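Local atomic coordinates of alpha-hemoglobin stabilizing protein (Homo sapiens, PDB entry 1Z8U), a protein that acts as a chaperone in developing erythroid cells, protecting free alpha-hemoglobin from precipitation and harmful aggregation. Residues Thr39-Glu42 against Asp43-Phe47; Ile49-Tyr52 against Arg53-Thr57; Arg71-Leu74 against Asn75-Ala78. The protein carries 1 engineered substitution. All coordinates share one frame; numbering follows the deposited sequence.

How the contacts relate
All three contacts are local and join neighbouring turns of one chain, in the order contact 1, contact 2, contact 3. Contact 1 lies within helix 34-52; contact 2 starts at the C-terminal end of that helix and runs into the loop before helix 60-86, which holds contact 3. Centre to centre, contacts 1 and 2 are about 15 Å apart, contacts 1 and 3 about 11 Å, and contacts 2 and 3 about 16 Å. Met45 meets Asn75 and Ala78, and Ile49 meets Arg71, so both helix 34-52 contacts pack against contact 3. Contacts 1 and 2 also touch a chain of another protein and contact 3 does not, so helix 34-52 carries part of that interface.

Contact 1. Residues Thr39-Glu42 against Asp43-Phe47; sequences TVVE and DWMNF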
loop_
_atom_site.group_PDB
_atom_site.type_symbol
_atom_site.label_atom_id
_atom_site.label_comp_id
_atom_site.label_asym_id
_atom_site.label_seq_id
_atom_site.Cartn_x
_atom_site.Cartn_y
_atom_site.Cartn_z
ATOM N N THR A 39 -1.630 -6.213 10.300
ATOM C CA THR A 39 -1.738 -4.767 10.272
ATOM C C THR A 39 -1.896 -4.314 8.825
ATOM O O THR A 39 -2.829 -3.578 8.503
ATOM C CB THR A 39 -0.483 -4.123 10.884
ATOM O OG1 THR A 39 -0.384 -4.504 12.261
ATOM C CG2 THR A 39 -0.549 -2.606 10.798
ATOM N N VAL A 40 -0.999 -4.767 7.949
ATOM C CA VAL A 40 -1.073 -4.401 6.535
ATOM C C VAL A 40 -2.464 -4.661 5.984
ATOM O O VAL A 40 -3.117 -3.752 5.479
ATOM C CB VAL A 40 -0.067 -5.198 5.671
ATOM C CG1 VAL A 40 -0.470 -5.129 4.220
ATOM C CG2 VAL A 40 1.320 -4.631 5.815
ATOM N N VAL A 41 -2.922 -5.910 6.089
ATOM C CA VAL A 41 -4.247 -6.280 5.580
ATOM C C VAL A 41 -5.366 -5.447 6.192
ATOM O O VAL A 41 -6.257 -4.994 5.476
ATOM C CB VAL A 41 -4.543 -7.795 5.792
ATOM C CG1 VAL A 41 -5.947 -8.151 5.259
ATOM C CG2 VAL A 41 -3.498 -8.631 5.066
ATOM N N GLU A 42 -5.334 -5.221 7.501
ATOM C CA GLU A 42 -6.389 -4.416 8.095
ATOM C C GLU A 42 -6.355 -3.006 7.526
ATOM O O GLU A 42 -7.407 -2.382 7.378
ATOM C CB GLU A 42 -6.281 -4.373 9.617
ATOM C CG GLU A 42 -7.582 -4.792 10.321
ATOM C CD GLU A 42 -8.725 -3.793 10.173
ATOM O OE1 GLU A 42 -9.859 -4.109 10.610
ATOM O OE2 GLU A 42 -8.491 -2.695 9.627
ATOM N N ASP A 43 -5.160 -2.501 7.204
ATOM C CA ASP A 43 -5.055 -1.167 6.610
ATOM C C ASP A 43 -5.709 -1.209 5.233
ATOM O O ASP A 43 -6.432 -0.288 4.839
ATOM C CB ASP A 43 -3.596 -0.729 6.482
ATOM C CG ASP A 43 -3.023 -0.213 7.791
ATOM O OD1 ASP A 43 -1.809 0.059 7.841
ATOM O OD2 ASP A 43 -3.778 -0.069 8.772
ATOM N N TRP A 44 -5.468 -2.294 4.507
ATOM C CA TRP A 44 -6.067 -2.459 3.191
ATOM C C TRP A 44 -7.585 -2.514 3.297
ATOM O O TRP A 44 -8.286 -1.997 2.430
ATOM C CB TRP A 44 -5.565 -3.731 2.521
ATOM C CG TRP A 44 -4.124 -3.674 2.133
ATOM C CD1 TRP A 44 -3.365 -2.553 1.947
ATOM C CD2 TRP A 44 -3.286 -4.786 1.805
ATOM N NE1 TRP A 44 -2.107 -2.900 1.523
ATOM C CE2 TRP A 44 -2.030 -4.265 1.428
ATOM C CE3 TRP A 44 -3.475 -6.177 1.792
ATOM C CZ2 TRP A 44 -0.965 -5.089 1.040
ATOM C CZ3 TRP A 44 -2.419 -6.992 1.406
ATOM C CH2 TRP A 44 -1.178 -6.446 1.035
ATOM N N MET A 45 -8.103 -3.137 4.353
ATOM C CA MET A 45 -9.557 -3.200 4.512
ATOM C C MET A 45 -10.103 -1.853 4.975
ATOM O O MET A 45 -11.099 -1.372 4.443
ATOM C CB MET A 45 -9.956 -4.332 5.472
ATOM C CG MET A 45 -9.719 -5.703 4.856
ATOM S SD MET A 45 -10.370 -7.081 5.801
ATOM C CE MET A 45 -8.919 -7.593 6.707
ATOM N N ASN A 46 -9.446 -1.233 5.950
ATOM C CA ASN A 46 -9.887 0.082 6.404
ATOM C C ASN A 46 -9.984 0.931 5.143
ATOM O O ASN A 46 -10.982 1.601 4.892
ATOM C CB ASN A 46 -8.862 0.694 7.368
ATOM C CG ASN A 46 -8.915 0.073 8.753
ATOM O OD1 ASN A 46 -8.083 0.371 9.617
ATOM N ND2 ASN A 46 -9.898 -0.788 8.977
ATOM N N PHE A 47 -8.924 0.860 4.345
ATOM C CA PHE A 47 -8.811 1.582 3.087
ATOM C C PHE A 47 -10.057 1.435 2.210
ATOM O O PHE A 47 -10.653 2.432 1.821
ATOM C CB PHE A 47 -7.552 1.094 2.342
ATOM C CG PHE A 47 -7.516 1.467 0.891
ATOM C CD1 PHE A 47 -7.177 0.515 -0.068
ATOM C CD2 PHE A 47 -7.858 2.755 0.475
ATOM C CE1 PHE A 47 -7.183 0.831 -1.421
ATOM C CE2 PHE A 47 -7.868 3.086 -0.876
ATOM C CZ PHE A 47 -7.530 2.123 -1.830
#
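Val40 and Trp44, one helical turn apart, carry a CH-pi contact: methyl CG1 of Val40 sits 3.3 Å from the centroid of the Trp44 six-membered ring, over its face and 18° off the normal. CG1 is placed there because it stands anti to the backbone N (chi1 162°), and the fit is tight, with Val40 CG1 3.2 Å from Trp44 CZ2. Apolar packing continues on the next residues, where Val41 CG1 meets Met45 CE at 3.4 Å and the other branch, CG2, lies 4.1 Å from Trp44 CE3. Such i to i+4 pairing of side chains is characteristic of an alpha-helix, whose backbone hydrogen bonds run here from Asp43 N to Thr39 O through to Asn46 N to Glu42 O, the last at 2.7 Å and nearly straight. Among the polar side chains, the Glu42 carboxylate and the Asn46 amide meet with planes 64° apart, in too doubtful a geometry for a hydrogen bond. Asp43 OD1 is hydrogen-bonded to a polar side chain of another protein's chain, whose residues also meet the Trp44 ring. Within the three-helix bundle, Met45 packs on Leu74 and Ala78 of helix 60-86 and on Phe18 of helix 5-23, while Trp44 touches Leu21 of the latter.

Contact 2. Residues Ile49-Tyr52 against Arg53-Thr57; sequences INYY and RQQVT
From Ile49-Tyr52 into Arg53-Val56 the alpha-helical pattern breaks down: Arg53 N reaches Ile49 O only weakly (118° at the hydrogen) and Gln54 N turns to Tyr51 O, three residues back, at 3.1 Å, although Val56 N still makes a four-residue bond to Tyr52 O at 2.8 Å. This is the C-terminal end of helix 34-52, opening into the loop that leads to the next helix of the three-helix bundle. Gln55 N adds a second, weak bond to Tyr52 O, so that one carbonyl receives two donors as the chain turns. With chi1 at -176° and bends at chi2 and chi3, the Arg53 chain brings its guanidinium back beside the helix, where Ile49 CG2 lies over one face, 4.0 Å from NH1. The Asn50 amide runs alongside it, planes 27° apart, but Asn50 ND2 faces Arg53 NH2 donor to donor, which leaves the placing of that amide doubtful. Gln55 fills the angle between two rings: its CB meets the edge of Tyr52, 3.6 Å from CD1, while its CG lies over a face of Tyr51. Tyr52 reaches inward to helix 5-23, where its hydroxyl is hydrogen-bonded to Glu17. Between the ends of Tyr51 and Gln55, a water oxygen lies 2.9 Å from Tyr51 OH and donates a weak 3.3 Å hydrogen bond to Gln55 OE1.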
loop_
_atom_site.group_PDB
_atom_site.type_symbol
_atom_site.label_atom_id
_atom_site.label_comp_id
_atom_site.label_asym_id
_atom_site.label_seq_id
_atom_site.Cartn_x
_atom_site.Cartn_y
_atom_site.Cartn_z
ATOM N N ILE A 49 -13.035 0.291 2.994
ATOM C CA ILE A 49 -14.213 0.778 3.681
ATOM C C ILE A 49 -14.287 2.294 3.569
ATOM O O ILE A 49 -15.289 2.835 3.111
ATOM C CB ILE A 49 -14.191 0.369 5.156
ATOM C CG1 ILE A 49 -14.397 -1.137 5.266
ATOM C CG2 ILE A 49 -15.269 1.100 5.922
ATOM C CD1 ILE A 49 -14.204 -1.656 6.664
ATOM N N ASN A 50 -13.221 2.977 3.970
ATOM C CA ASN A 50 -13.196 4.432 3.915
ATOM C C ASN A 50 -13.371 4.931 2.490
ATOM O O ASN A 50 -13.758 6.077 2.273
ATOM C CB ASN A 50 -11.887 4.966 4.495
ATOM C CG ASN A 50 -11.635 4.483 5.924
ATOM O OD1 ASN A 50 -10.698 4.938 6.590
ATOM N ND2 ASN A 50 -12.465 3.553 6.398
ATOM N N TYR A 51 -13.092 4.068 1.517
ATOM C CA TYR A 51 -13.240 4.447 0.116
ATOM C C TYR A 51 -14.702 4.398 -0.287
ATOM O O TYR A 51 -15.285 5.414 -0.665
ATOM C CB TYR A 51 -12.445 3.510 -0.805
ATOM C CG TYR A 51 -12.740 3.723 -2.283
ATOM C CD1 TYR A 51 -13.358 2.728 -3.042
ATOM C CD2 TYR A 51 -12.413 4.929 -2.919
ATOM C CE1 TYR A 51 -13.641 2.925 -4.408
ATOM C CE2 TYR A 51 -12.688 5.137 -4.273
ATOM C CZ TYR A 51 -13.299 4.133 -5.015
ATOM O OH TYR A 51 -13.541 4.320 -6.362
ATOM N N TYR A 52 -15.281 3.204 -0.213
ATOM C CA TYR A 52 -16.672 2.996 -0.572
ATOM C C TYR A 52 -17.622 3.702 0.364
ATOM O O TYR A 52 -18.820 3.686 0.142
ATOM C CB TYR A 52 -16.998 1.506 -0.594
ATOM C CG TYR A 52 -16.438 0.802 -1.796
ATOM C CD1 TYR A 52 -16.837 1.165 -3.082
ATOM C CD2 TYR A 52 -15.504 -0.219 -1.656
ATOM C CE1 TYR A 52 -16.321 0.532 -4.198
ATOM C CE2 TYR A 52 -14.978 -0.863 -2.766
ATOM C CZ TYR A 52 -15.392 -0.486 -4.032
ATOM O OH TYR A 52 -14.904 -1.148 -5.131
ATOM N N ARG A 53 -17.090 4.318 1.415
ATOM C CA ARG A 53 -17.928 5.043 2.359
ATOM C C ARG A 53 -18.487 6.275 1.651
ATOM O O ARG A 53 -19.477 6.874 2.090
ATOM C CB ARG A 53 -17.115 5.466 3.575
ATOM C CG ARG A 53 -17.936 6.134 4.643
ATOM C CD ARG A 53 -17.634 5.514 5.987
ATOM N NE ARG A 53 -16.220 5.625 6.326
ATOM C CZ ARG A 53 -15.657 5.021 7.367
ATOM N NH1 ARG A 53 -16.395 4.260 8.168
ATOM N NH2 ARG A 53 -14.362 5.181 7.609
ATOM N N GLN A 54 -17.838 6.633 0.547
ATOM C CA GLN A 54 -18.233 7.773 -0.272
ATOM C C GLN A 54 -18.976 7.266 -1.501
ATOM O O GLN A 54 -19.532 8.048 -2.262
ATOM C CB GLN A 54 -17.000 8.562 -0.732
ATOM C CG GLN A 54 -15.995 8.875 0.368
ATOM C CD GLN A 54 -16.645 9.488 1.595
ATOM O OE1 GLN A 54 -17.424 10.435 1.491
ATOM N NE2 GLN A 54 -16.322 8.950 2.768
ATOM N N GLN A 55 -18.976 5.949 -1.686
ATOM C CA GLN A 55 -19.637 5.331 -2.829
ATOM C C GLN A 55 -21.007 4.763 -2.484
ATOM O O GLN A 55 -21.884 4.688 -3.342
ATOM C CB GLN A 55 -18.750 4.229 -3.403
ATOM C CG GLN A 55 -17.367 4.719 -3.779
ATOM C CD GLN A 55 -17.403 5.817 -4.826
ATOM O OE1 GLN A 55 -16.456 6.591 -4.959
ATOM N NE2 GLN A 55 -18.492 5.883 -5.582
ATOM N N VAL A 56 -21.192 4.355 -1.232
ATOM C CA VAL A 56 -22.477 3.812 -0.802
ATOM C C VAL A 56 -23.534 4.880 -1.004
ATOM O O VAL A 56 -23.285 6.068 -0.780
ATOM C CB VAL A 56 -22.471 3.396 0.692
ATOM C CG1 VAL A 56 -21.781 2.061 0.858
ATOM C CG2 VAL A 56 -21.773 4.455 1.530
ATOM N N THR A 57 -24.714 4.452 -1.431
ATOM C CA THR A 57 -25.813 5.366 -1.681
ATOM C C THR A 57 -27.052 4.986 -0.883
ATOM O O THR A 57 -27.232 3.828 -0.508
ATOM C CB THR A 57 -26.161 5.404 -3.187
ATOM O OG1 THR A 57 -27.461 5.975 -3.366
ATOM C CG2 THR A 57 -26.131 4.010 -3.783
HETATM O O HOH W 1 -14.016 7.092 -7.128
#

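Contact 3. Residues Arg71-Leu74 against Asn75-Ala78; sequences RQEL and NTLA
Thr76 turns its hydroxyl back on Gln72: OG1 donates to Gln72 O at 3.0 Å, and the same carbonyl takes a weak bond from Thr76 N, so two donors of one residue grip it. With chi1 at -53°, OG1 stands beside its own backbone N, which lets both reach that oxygen. Glu73, bent at chi2, lays its carboxylate alongside, OE2 lying 3.8 Å from Thr76 OG1. One turn apart, the Asn75 amide folds against Arg71 O; ND2 is 2.9 Å from it but badly angled for a hydrogen bond, and the carbonyl is held by Asn75 N at 3.1 Å. Methyl CD1 of Leu77 presses on Glu73 O, and Ala78 N bonds to Leu74 O. Farther out, Leu74 packs on Leu15 and Phe18 of helix 5-23, Glu73 also on Leu15, and Leu77 on Ser19. With an alanine in place of Asn75, the amide lying against Arg71 O and Met45 of helix 34-52 would be missing, which would probably leave a gap at that seam between the helices. Continuous alpha-helix with one buried side facing two others and a polar outer side is typical of an amphipathic helix in a three-helix bundle.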
loop_
_atom_site.group_PDB
_atom_site.type_symbol
_atom_site.label_atom_id
_atom_site.label_comp_id
_atom_site.label_asym_id
_atom_site.label_seq_id
_atom_site.Cartn_x
_atom_site.Cartn_y
_atom_site.Cartn_z
ATOM N N ARG A 71 -17.285 -5.069 4.857
ATOM C CA ARG A 71 -16.270 -5.507 5.804
ATOM C C ARG A 71 -16.430 -6.989 6.148
ATOM O O ARG A 71 -15.433 -7.702 6.279
ATOM C CB ARG A 71 -16.317 -4.656 7.076
ATOM C CG ARG A 71 -15.461 -5.209 8.202
ATOM C CD ARG A 71 -15.222 -4.183 9.291
ATOM N NE ARG A 71 -14.020 -3.396 9.030
ATOM C CZ ARG A 71 -13.641 -2.341 9.745
ATOM N NH1 ARG A 71 -14.374 -1.933 10.775
ATOM N NH2 ARG A 71 -12.524 -1.692 9.429
ATOM N N GLN A 72 -17.675 -7.450 6.290
ATOM C CA GLN A 72 -17.939 -8.858 6.597
ATOM C C GLN A 72 -17.353 -9.730 5.490
ATOM O O GLN A 72 -16.770 -10.783 5.756
ATOM C CB GLN A 72 -19.444 -9.146 6.677
ATOM C CG GLN A 72 -19.900 -10.103 7.766
ATOM C CD GLN A 72 -19.709 -11.564 7.357
ATOM O OE1 GLN A 72 -19.078 -12.342 8.077
ATOM N NE2 GLN A 72 -20.244 -11.937 6.197
ATOM N N GLU A 73 -17.523 -9.281 4.249
ATOM C CA GLU A 73 -17.035 -10.008 3.083
ATOM C C GLU A 73 -15.532 -9.873 2.870
ATOM O O GLU A 73 -14.864 -10.848 2.516
ATOM C CB GLU A 73 -17.778 -9.544 1.829
ATOM C CG GLU A 73 -19.268 -9.864 1.841
ATOM C CD GLU A 73 -19.555 -11.359 1.875
ATOM O OE1 GLU A 73 -20.746 -11.730 1.958
ATOM O OE2 GLU A 73 -18.600 -12.164 1.817
ATOM N N LEU A 74 -15.001 -8.672 3.080
ATOM C CA LEU A 74 -13.572 -8.444 2.914
ATOM C C LEU A 74 -12.801 -9.411 3.806
ATOM O O LEU A 74 -11.750 -9.928 3.425
ATOM C CB LEU A 74 -13.226 -6.999 3.268
ATOM C CG LEU A 74 -13.779 -5.968 2.284
ATOM C CD1 LEU A 74 -13.640 -4.574 2.856
ATOM C CD2 LEU A 74 -13.050 -6.085 0.963
ATOM N N ASN A 75 -13.346 -9.659 4.992
ATOM C CA ASN A 75 -12.735 -10.569 5.951
ATOM C C ASN A 75 -12.767 -11.999 5.432
ATOM O O ASN A 75 -11.811 -12.751 5.602
ATOM C CB ASN A 75 -13.481 -10.503 7.282
ATOM C CG ASN A 75 -13.471 -9.118 7.887
ATOM O OD1 ASN A 75 -14.077 -8.879 8.931
ATOM N ND2 ASN A 75 -12.780 -8.192 7.237
ATOM N N THR A 76 -13.871 -12.367 4.795
ATOM C CA THR A 76 -14.035 -13.712 4.257
ATOM C C THR A 76 -12.971 -14.042 3.206
ATOM O O THR A 76 -12.611 -15.208 3.024
ATOM C CB THR A 76 -15.441 -13.895 3.644
ATOM O OG1 THR A 76 -16.430 -13.515 4.610
ATOM C CG2 THR A 76 -15.670 -15.351 3.251
ATOM N N LEU A 77 -12.477 -13.020 2.512
ATOM C CA LEU A 77 -11.439 -13.224 1.509
ATOM C C LEU A 77 -10.078 -13.158 2.190
ATOM O O LEU A 77 -9.184 -13.951 1.897
ATOM C CB LEU A 77 -11.515 -12.148 0.423
ATOM C CG LEU A 77 -12.583 -12.279 -0.666
ATOM C CD1 LEU A 77 -13.965 -12.329 -0.040
ATOM C CD2 LEU A 77 -12.476 -11.105 -1.622
ATOM N N ALA A 78 -9.942 -12.210 3.111
ATOM C CA ALA A 78 -8.702 -12.000 3.846
ATOM C C ALA A 78 -8.301 -13.186 4.714
ATOM O O ALA A 78 -7.115 -13.468 4.877
ATOM C CB ALA A 78 -8.822 -10.746 4.707
#